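Local structure of galactose mutarotase-like protein (Clostridium acetobutylicum, 3OS7) at residues A[277-282]-A[332-337]; A[153-158]-A[166-171]; A[204-209]-A[260-265]. The protein probably binds carbohydrates and may act as an aldose 1-epimerase, interconverting the anomers of a sugar. All blocks are in the same frame, centred on the assembly; numbering follows the deposited sequence.

All three contacts join antiparallel neighbours in the beta-sandwich architecture of the galactose mutarotase family. Across the strands the order is 151-160, 163-172, 329-340, 273-279, 263-268 and 201-213, so interaction 1 lies between the other two. Its centre is about 12 Å from that of interaction 2 and about 11 Å from that of interaction 3, whereas the centres of interactions 2 and 3 are about 22 Å apart. Along the chain interaction 2 comes first, then interaction 3, then interaction 1. The late strand 329-340 therefore fits between earlier ones, meeting 163-172 through Cys334 and Gln166, while Tyr277 and Ala264 connect 273-279 to 263-268.

Interaction 1 of 3, residues A[277-282]-A[332-337]; sequences YEMSSE and GVCKLY
In the beta-sandwich of the galactose mutarotase fold, strands 273-279 and 329-340 run antiparallel, with Glu278 and Lys335 as a hydrogen-bonded pair. Each backbone N of this pair reaches the other's carbonyl O, at 2.9 Å for Glu278 N to Lys335 O and 2.8 Å for Lys335 N to Glu278 O. On the same face as these two side chains, CG of Glu278 stands anti to the backbone N (chi1 -173°), and the chain beyond it is extended, its carboxylate meeting Tyr337. Tyr337 OH donates to Glu278 OE1 at 2.8 Å, coming from above the carboxylate plane, and the carboxylate and ring planes are 58° apart.

Tyr277, Met279 (a selenomethionine), Cys334 and Leu336 occupy the other, buried face. Methyl CD2 of Leu336 approaches Tyr277 CD1 to 3.4 Å, coming obliquely to the ring. Cys334 lies near the far part of the same ring, its CB 3.9 Å from Tyr277 CE1, and its sulfur makes an oblique sulfur-aromatic contact. The Tyr277 OH is hydrogen-bonded to Ser186.

Where strand 273-279 ends, Ser280 takes over the pairing with both backbone and side chain. Its N donates to Val333 O nearly along the C=O axis, while its OG accepts from Val333 N at 3.1 Å and donates to Glu282 OE1 at 2.6 Å.

Interaction 2 of 3, residues A[153-158]-A[166-171]; sequences FKLSYE and QTTSVV. With EDO (1,2-ethanediol), chain H.
Val170 places its branching carbon, rather than a methyl, over the middle of the Phe153 ring, a CH-pi contact centred on the ring within the beta hairpin of strands 151-160 and 163-172. Val170 CB stands 3.9 Å from the centroid and 13° off the ring normal. Methyl CG2 of Val170 adds a contact at 3.7 Å with Phe153 CD2, while Thr168 CG2 touches the ring at its edge. The first torsion of Phe153 (chi1 -115°) lies away from the staggered positions. From outside the hairpin, the ring of Phe78 meets that of Phe153. Farther along this buried face, the Leu155 and Thr168 side chains lie side by side, CD2 of Leu155 3.8 Å from CG2 of Thr168, and Thr168 OG1 is hydrogen-bonded to Tyr184. Tyr157 and Gln166 also point the same way, the amide chain running alongside the ring so that Gln166 CG is 3.5 Å from Tyr157 CE1.

Two hydrogen-bonded pairs, Lys154 with Ser169 and Ser156 with Thr167, join the backbones, and their side chains turn to the opposite, partly exposed face. There a water donates to Ser156 O and is hydrogen-bonded to Thr167 OG1, while Glu132 on the adjoining strand takes Ser156 OG. The Lys154 chain passes near a 1,2-ethanediol, probably from the crystallisation liquor, also hydrogen-bonded to Gln152. Ser169 OG forms a hydrogen bond of 2.8 Å with O1 of this diol.

Interaction 3 of 3, residues A[204-209]-A[260-265]; sequences KISIDK and TFRGAC
Cys265 lays its sulfur against the aliphatic chain of Lys204, where SG is 3.9 Å from both CB and CD. The lysine chain then runs on, extended, away from the strand 263-268 backbone to a salt bridge between its NZ and Glu267. The two residues also form an antiparallel hydrogen-bonded pair, with Lys204 N to Cys265 O and Cys265 N to Lys204 O both 2.9 Å. On the other face of the sheet Ile205 CG1 packs on Ala264 CB at 4.1 Å, in the adjoining non-hydrogen-bonded pair.

Ser206 ends this regular pairing, as the centre of an inverse gamma turn in which Ile207 N bonds back to Ile205 O at 2.8 Å. It grips Gly263 twice. Ser206 N donates to Gly263 O at 3.0 Å, and Gly263 N donates to Ser206 OG at 2.9 Å in a nearly straight bond (169°). With OG between the backbone N and the carbonyl carbon (chi1 59°), OG is set toward Gly263 N, and it is also hydrogen-bonded to Lys252 O, so a buried polar atom has two partners. Gly263 has a positive phi (141°), a backbone conformation in which glycine is favoured.

Strand 201-213 is flanked here by 263-268 and 246-256. Leu286 and Ile288 of strand 285-289 cover Ile205, and Phe261 rests on Val276 and Glu278 of strand 273-279.

Interaction 1 of 3, residues A[277-282]-A[332-337]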
loop_
_atom_site.group_PDB
_atom_site.type_symbol
_atom_site.label_atom_id
_atom_site.label_comp_id
_atom_site.label_asym_id
_atom_site.label_seq_id
_atom_site.Cartn_x
_atom_site.Cartn_y
_atom_site.Cartn_z
ATOM N N TYR A 277 8.057 8.012 1.764
ATOM C CA TYR A 277 6.801 7.482 1.248
ATOM C C TYR A 277 5.746 8.568 1.447
ATOM O O TYR A 277 5.131 8.685 2.508
ATOM C CB TYR A 277 6.433 6.212 2.021
ATOM C CG TYR A 277 5.259 5.383 1.529
ATOM C CD1 TYR A 277 4.740 5.501 0.246
ATOM C CD2 TYR A 277 4.683 4.413 2.375
ATOM C CE1 TYR A 277 3.710 4.663 -0.182
ATOM C CE2 TYR A 277 3.647 3.615 1.948
ATOM C CZ TYR A 277 3.157 3.743 0.686
ATOM O OH TYR A 277 2.130 2.907 0.254
ATOM N N GLU A 278 5.568 9.387 0.420
ATOM C CA GLU A 278 4.641 10.519 0.453
ATOM C C GLU A 278 3.267 10.081 -0.056
ATOM O O GLU A 278 3.143 9.399 -1.067
ATOM C CB GLU A 278 5.210 11.664 -0.391
ATOM C CG GLU A 278 4.439 12.952 -0.324
ATOM C CD GLU A 278 5.191 14.160 -0.933
ATOM O OE1 GLU A 278 6.315 14.023 -1.483
ATOM O OE2 GLU A 278 4.626 15.270 -0.824
HETATM N N MSE A 279 2.240 10.477 0.661
HETATM C CA MSE A 279 0.877 10.052 0.378
HETATM C C MSE A 279 -0.008 11.265 0.170
HETATM O O MSE A 279 0.068 12.228 0.935
HETATM C CB MSE A 279 0.329 9.261 1.560
HETATM C CG MSE A 279 1.174 8.138 1.996
HETATM SE SE MSE A 279 0.808 7.563 3.814
HETATM C CE MSE A 279 2.362 6.475 3.918
ATOM N N SER A 280 -0.882 11.188 -0.823
ATOM C CA SER A 280 -1.857 12.267 -1.067
ATOM C C SER A 280 -2.931 12.286 0.023
ATOM O O SER A 280 -3.104 11.311 0.787
ATOM C CB SER A 280 -2.492 12.128 -2.452
ATOM O OG SER A 280 -3.389 11.025 -2.514
ATOM N N SER A 281 -3.669 13.391 0.076
ATOM C CA SER A 281 -4.711 13.627 1.081
ATOM C C SER A 281 -5.848 12.629 1.040
ATOM O O SER A 281 -6.641 12.538 1.985
ATOM C CB SER A 281 -5.320 15.031 0.893
ATOM O OG SER A 281 -4.359 16.033 1.086
ATOM N N GLU A 282 -5.968 11.889 -0.067
ATOM C CA GLU A 282 -6.968 10.833 -0.146
ATOM C C GLU A 282 -6.711 9.730 0.872
ATOM O O GLU A 282 -7.644 8.993 1.249
ATOM C CB GLU A 282 -7.020 10.220 -1.558
ATOM C CG GLU A 282 -7.747 11.099 -2.599
ATOM C CD GLU A 282 -6.894 12.224 -3.146
ATOM O OE1 GLU A 282 -5.658 12.214 -2.982
ATOM O OE2 GLU A 282 -7.460 13.144 -3.745
ATOM N N GLY A 332 -5.856 8.224 -6.047
ATOM C CA GLY A 332 -4.927 8.683 -5.030
ATOM C C GLY A 332 -3.519 8.538 -5.552
ATOM O O GLY A 332 -3.265 7.689 -6.418
ATOM N N VAL A 333 -2.606 9.359 -5.038
ATOM C CA VAL A 333 -1.220 9.330 -5.462
ATOM C C VAL A 333 -0.269 9.148 -4.285
ATOM O O VAL A 333 -0.404 9.833 -3.258
ATOM C CB VAL A 333 -0.853 10.648 -6.144
ATOM C CG1 VAL A 333 0.585 10.660 -6.596
ATOM C CG2 VAL A 333 -1.809 10.929 -7.299
ATOM N N CYS A 334 0.719 8.269 -4.451
ATOM C CA CYS A 334 1.841 8.146 -3.508
ATOM C C CYS A 334 3.140 8.251 -4.270
ATOM O O CYS A 334 3.164 8.024 -5.499
ATOM C CB CYS A 334 1.806 6.830 -2.764
ATOM S SG CYS A 334 0.386 6.632 -1.674
ATOM N N LYS A 335 4.192 8.666 -3.579
ATOM C CA LYS A 335 5.508 8.774 -4.160
ATOM C C LYS A 335 6.511 8.088 -3.259
ATOM O O LYS A 335 6.413 8.172 -2.050
ATOM C CB LYS A 335 5.889 10.245 -4.355
ATOM C CG LYS A 335 5.033 10.956 -5.359
ATOM C CD LYS A 335 5.382 12.437 -5.440
ATOM C CE LYS A 335 4.432 13.169 -6.378
ATOM N NZ LYS A 335 4.768 14.621 -6.496
ATOM N N LEU A 336 7.469 7.397 -3.861
ATOM C CA LEU A 336 8.544 6.768 -3.110
ATOM C C LEU A 336 9.864 7.273 -3.711
ATOM O O LEU A 336 10.066 7.198 -4.915
ATOM C CB LEU A 336 8.466 5.252 -3.267
ATOM C CG LEU A 336 7.442 4.525 -2.437
ATOM C CD1 LEU A 336 7.365 3.044 -2.908
ATOM C CD2 LEU A 336 7.824 4.588 -0.962
ATOM N N TYR A 337 10.752 7.762 -2.860
ATOM C CA TYR A 337 12.045 8.286 -3.302
ATOM C C TYR A 337 13.061 8.230 -2.183
ATOM O O TYR A 337 12.719 8.010 -1.017
ATOM C CB TYR A 337 11.928 9.732 -3.824
ATOM C CG TYR A 337 11.160 10.724 -2.966
ATOM C CD1 TYR A 337 9.782 10.810 -3.055
ATOM C CD2 TYR A 337 11.828 11.639 -2.124
ATOM C CE1 TYR A 337 9.068 11.729 -2.294
ATOM C CE2 TYR A 337 11.129 12.562 -1.386
ATOM C CZ TYR A 337 9.742 12.600 -1.461
ATOM O OH TYR A 337 8.989 13.511 -0.743
#

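Interaction 2 of 3, residues A[153-158]-A[166-171]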
loop_
_atom_site.group_PDB
_atom_site.type_symbol
_atom_site.label_atom_id
_atom_site.label_comp_id
_atom_site.label_asym_id
_atom_site.label_seq_id
_atom_site.Cartn_x
_atom_site.Cartn_y
_atom_site.Cartn_z
ATOM N N PHE A 153 -9.907 -1.266 -11.859
ATOM C CA PHE A 153 -8.813 -0.695 -11.114
ATOM C C PHE A 153 -7.629 -0.436 -12.069
ATOM O O PHE A 153 -7.385 -1.194 -13.019
ATOM C CB PHE A 153 -8.383 -1.672 -10.015
ATOM C CG PHE A 153 -8.606 -1.193 -8.618
ATOM C CD1 PHE A 153 -7.639 -0.474 -7.955
ATOM C CD2 PHE A 153 -9.787 -1.521 -7.936
ATOM C CE1 PHE A 153 -7.829 -0.082 -6.648
ATOM C CE2 PHE A 153 -9.981 -1.128 -6.619
ATOM C CZ PHE A 153 -9.013 -0.416 -5.981
ATOM N N LYS A 154 -6.880 0.628 -11.812
ATOM C CA LYS A 154 -5.666 0.913 -12.572
ATOM C C LYS A 154 -4.577 1.391 -11.638
ATOM O O LYS A 154 -4.833 2.213 -10.738
ATOM C CB LYS A 154 -5.919 1.987 -13.630
ATOM C CG LYS A 154 -4.688 2.364 -14.422
ATOM C CD LYS A 154 -5.005 3.048 -15.788
ATOM C CE LYS A 154 -5.953 4.212 -15.710
ATOM N NZ LYS A 154 -6.624 4.363 -17.065
ATOM N N LEU A 155 -3.386 0.844 -11.829
ATOM C CA LEU A 155 -2.184 1.338 -11.164
ATOM C C LEU A 155 -1.305 1.918 -12.271
ATOM O O LEU A 155 -0.961 1.232 -13.227
ATOM C CB LEU A 155 -1.441 0.240 -10.405
ATOM C CG LEU A 155 -2.233 -0.693 -9.518
ATOM C CD1 LEU A 155 -1.358 -1.729 -8.819
ATOM C CD2 LEU A 155 -3.028 0.094 -8.506
ATOM N N SER A 156 -0.970 3.188 -12.131
ATOM C CA SER A 156 -0.141 3.893 -13.081
ATOM C C SER A 156 1.167 4.314 -12.423
ATOM O O SER A 156 1.206 5.190 -11.547
ATOM C CB SER A 156 -0.898 5.097 -13.638
ATOM O OG SER A 156 -0.097 5.737 -14.624
ATOM N N TYR A 157 2.249 3.651 -12.816
ATOM C CA TYR A 157 3.546 3.882 -12.220
ATOM C C TYR A 157 4.436 4.694 -13.123
ATOM O O TYR A 157 4.696 4.309 -14.259
ATOM C CB TYR A 157 4.207 2.543 -11.899
ATOM C CG TYR A 157 3.599 1.884 -10.699
ATOM C CD1 TYR A 157 3.869 2.381 -9.417
ATOM C CD2 TYR A 157 2.768 0.805 -10.810
ATOM C CE1 TYR A 157 3.341 1.794 -8.302
ATOM C CE2 TYR A 157 2.229 0.209 -9.668
ATOM C CZ TYR A 157 2.518 0.717 -8.422
ATOM O OH TYR A 157 1.988 0.154 -7.264
ATOM N N GLU A 158 4.912 5.827 -12.618
ATOM C CA GLU A 158 5.811 6.668 -13.371
ATOM C C GLU A 158 7.131 6.735 -12.627
ATOM O O GLU A 158 7.231 7.260 -11.518
ATOM C CB GLU A 158 5.226 8.059 -13.558
ATOM C CG GLU A 158 6.202 9.056 -14.149
ATOM C CD GLU A 158 5.797 10.502 -13.811
ATOM O OE1 GLU A 158 4.783 10.931 -14.402
ATOM O OE2 GLU A 158 6.459 11.165 -12.937
ATOM N N GLN A 166 3.064 6.645 -7.991
ATOM C CA GLN A 166 2.029 5.661 -8.095
ATOM C C GLN A 166 0.693 6.406 -8.084
ATOM O O GLN A 166 0.326 7.014 -7.066
ATOM C CB GLN A 166 2.120 4.744 -6.872
ATOM C CG GLN A 166 0.932 3.795 -6.678
ATOM C CD GLN A 166 0.949 3.191 -5.299
ATOM O OE1 GLN A 166 1.458 2.083 -5.087
ATOM N NE2 GLN A 166 0.471 3.953 -4.332
ATOM N N THR A 167 -0.044 6.343 -9.191
ATOM C CA THR A 167 -1.413 6.864 -9.241
ATOM C C THR A 167 -2.361 5.659 -9.301
ATOM O O THR A 167 -2.362 4.895 -10.271
ATOM C CB THR A 167 -1.628 7.856 -10.434
ATOM O OG1 THR A 167 -0.699 8.940 -10.338
ATOM C CG2 THR A 167 -3.049 8.456 -10.432
ATOM N N THR A 168 -3.168 5.512 -8.252
ATOM C CA THR A 168 -4.125 4.405 -8.093
ATOM C C THR A 168 -5.512 4.946 -8.403
ATOM O O THR A 168 -5.890 6.001 -7.924
ATOM C CB THR A 168 -4.103 3.868 -6.659
ATOM O OG1 THR A 168 -2.746 3.560 -6.308
ATOM C CG2 THR A 168 -5.000 2.654 -6.495
ATOM N N SER A 169 -6.274 4.247 -9.224
ATOM C CA SER A 169 -7.627 4.727 -9.512
ATOM C C SER A 169 -8.553 3.578 -9.700
ATOM O O SER A 169 -8.132 2.488 -10.087
ATOM C CB SER A 169 -7.637 5.641 -10.749
ATOM O OG SER A 169 -7.081 4.985 -11.858
ATOM N N VAL A 170 -9.830 3.827 -9.420
ATOM C CA VAL A 170 -10.851 2.859 -9.677
ATOM C C VAL A 170 -12.075 3.606 -10.187
ATOM O O VAL A 170 -12.316 4.740 -9.775
ATOM C CB VAL A 170 -11.183 2.004 -8.438
ATOM C CG1 VAL A 170 -11.524 2.852 -7.261
ATOM C CG2 VAL A 170 -12.288 1.048 -8.761
ATOM N N VAL A 171 -12.799 2.973 -11.109
ATOM C CA VAL A 171 -14.016 3.536 -11.686
ATOM C C VAL A 171 -15.126 2.496 -11.499
ATOM O O VAL A 171 -14.923 1.317 -11.727
ATOM C CB VAL A 171 -13.852 3.955 -13.175
ATOM C CG1 VAL A 171 -13.376 2.825 -14.053
ATOM C CG2 VAL A 171 -15.176 4.494 -13.712
HETATM C C1 EDO H . -10.090 4.542 -13.261
HETATM O O1 EDO H . -9.122 5.455 -13.773
HETATM C C2 EDO H . -9.619 3.106 -13.490
HETATM O O2 EDO H . -9.441 2.838 -14.896
HETATM O O HOH W 1 1.669 8.003 -11.584
#

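Interaction 3 of 3, residues A[204-209]-A[260-265]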
loop_
_atom_site.group_PDB
_atom_site.type_symbol
_atom_site.label_atom_id
_atom_site.label_comp_id
_atom_site.label_asym_id
_atom_site.label_seq_id
_atom_site.Cartn_x
_atom_site.Cartn_y
_atom_site.Cartn_z
ATOM N N LYS A 204 9.369 7.648 10.855
ATOM C CA LYS A 204 8.499 8.800 11.165
ATOM C C LYS A 204 7.244 8.694 10.332
ATOM O O LYS A 204 7.285 8.191 9.220
ATOM C CB LYS A 204 9.202 10.118 10.852
ATOM C CG LYS A 204 10.464 10.330 11.692
ATOM C CD LYS A 204 11.317 11.469 11.153
ATOM C CE LYS A 204 12.499 11.717 12.068
ATOM N NZ LYS A 204 13.251 12.927 11.668
ATOM N N ILE A 205 6.130 9.107 10.895
ATOM C CA ILE A 205 4.833 9.052 10.236
ATOM C C ILE A 205 4.045 10.281 10.668
ATOM O O ILE A 205 4.018 10.606 11.850
ATOM C CB ILE A 205 3.998 7.810 10.638
ATOM C CG1 ILE A 205 4.770 6.505 10.433
ATOM C CG2 ILE A 205 2.672 7.769 9.831
ATOM C CD1 ILE A 205 4.049 5.263 11.050
ATOM N N SER A 206 3.333 10.912 9.728
ATOM C CA SER A 206 2.586 12.150 10.035
ATOM C C SER A 206 1.232 11.819 10.671
ATOM O O SER A 206 0.185 12.037 10.079
ATOM C CB SER A 206 2.434 13.000 8.760
ATOM O OG SER A 206 1.752 12.308 7.729
ATOM N N ILE A 207 1.281 11.269 11.885
ATOM C CA ILE A 207 0.103 10.802 12.566
ATOM C C ILE A 207 -0.655 11.946 13.212
ATOM O O ILE A 207 -0.058 12.940 13.625
ATOM C CB ILE A 207 0.434 9.726 13.622
ATOM C CG1 ILE A 207 1.385 10.264 14.705
ATOM C CG2 ILE A 207 1.008 8.480 12.937
ATOM C CD1 ILE A 207 1.576 9.324 15.945
ATOM N N ASP A 208 -1.971 11.774 13.276
ATOM C CA ASP A 208 -2.885 12.669 13.962
ATOM C C ASP A 208 -3.285 12.012 15.283
ATOM O O ASP A 208 -2.718 12.340 16.318
ATOM C CB ASP A 208 -4.100 12.927 13.053
ATOM C CG ASP A 208 -5.044 13.985 13.602
ATOM O OD1 ASP A 208 -4.760 14.578 14.668
ATOM O OD2 ASP A 208 -6.063 14.238 12.921
ATOM N N LYS A 209 -4.187 11.028 15.240
ATOM C CA LYS A 209 -4.613 10.321 16.440
ATOM C C LYS A 209 -4.360 8.822 16.306
ATOM O O LYS A 209 -4.306 8.271 15.198
ATOM C CB LYS A 209 -6.115 10.572 16.731
ATOM C CG LYS A 209 -6.443 12.047 16.975
ATOM C CD LYS A 209 -7.815 12.235 17.533
ATOM C CE LYS A 209 -8.850 12.224 16.442
ATOM N NZ LYS A 209 -10.237 12.224 16.991
ATOM N N THR A 260 4.208 21.460 2.970
ATOM C CA THR A 260 3.431 20.433 3.679
ATOM C C THR A 260 3.829 19.025 3.195
ATOM O O THR A 260 4.178 18.818 2.038
ATOM C CB THR A 260 1.927 20.605 3.580
ATOM O OG1 THR A 260 1.528 20.539 2.216
ATOM C CG2 THR A 260 1.486 21.947 4.217
ATOM N N PHE A 261 3.747 18.078 4.114
ATOM C CA PHE A 261 4.080 16.693 3.827
ATOM C C PHE A 261 3.105 15.822 4.567
ATOM O O PHE A 261 2.769 16.107 5.717
ATOM C CB PHE A 261 5.478 16.386 4.309
ATOM C CG PHE A 261 5.875 14.936 4.135
ATOM C CD1 PHE A 261 6.314 14.470 2.917
ATOM C CD2 PHE A 261 5.768 14.051 5.183
ATOM C CE1 PHE A 261 6.646 13.131 2.747
ATOM C CE2 PHE A 261 6.108 12.715 5.018
ATOM C CZ PHE A 261 6.549 12.265 3.819
ATOM N N ARG A 262 2.645 14.777 3.885
ATOM C CA ARG A 262 1.882 13.714 4.496
ATOM C C ARG A 262 2.521 12.389 4.088
ATOM O O ARG A 262 2.854 12.177 2.928
ATOM C CB ARG A 262 0.419 13.765 4.074
ATOM C CG ARG A 262 -0.457 12.608 4.626
ATOM C CD ARG A 262 -1.901 12.608 4.094
ATOM N NE ARG A 262 -2.558 13.794 4.610
ATOM C CZ ARG A 262 -3.802 13.898 5.043
ATOM N NH1 ARG A 262 -4.629 12.881 5.063
ATOM N NH2 ARG A 262 -4.216 15.069 5.502
ATOM N N GLY A 263 2.734 11.526 5.078
ATOM C CA GLY A 263 3.270 10.202 4.803
ATOM C C GLY A 263 4.262 9.759 5.839
ATOM O O GLY A 263 4.155 10.121 7.006
ATOM N N ALA A 264 5.207 8.955 5.387
ATOM C CA ALA A 264 6.178 8.333 6.257
ATOM C C ALA A 264 7.561 8.455 5.695
ATOM O O ALA A 264 7.768 8.708 4.505
ATOM C CB ALA A 264 5.801 6.823 6.513
ATOM N N CYS A 265 8.535 8.249 6.571
ATOM C CA CYS A 265 9.886 8.060 6.124
ATOM C C CYS A 265 10.641 7.126 7.025
ATOM O O CYS A 265 10.255 6.918 8.174
ATOM C CB CYS A 265 10.638 9.377 5.943
ATOM S SG CYS A 265 11.114 10.222 7.457
#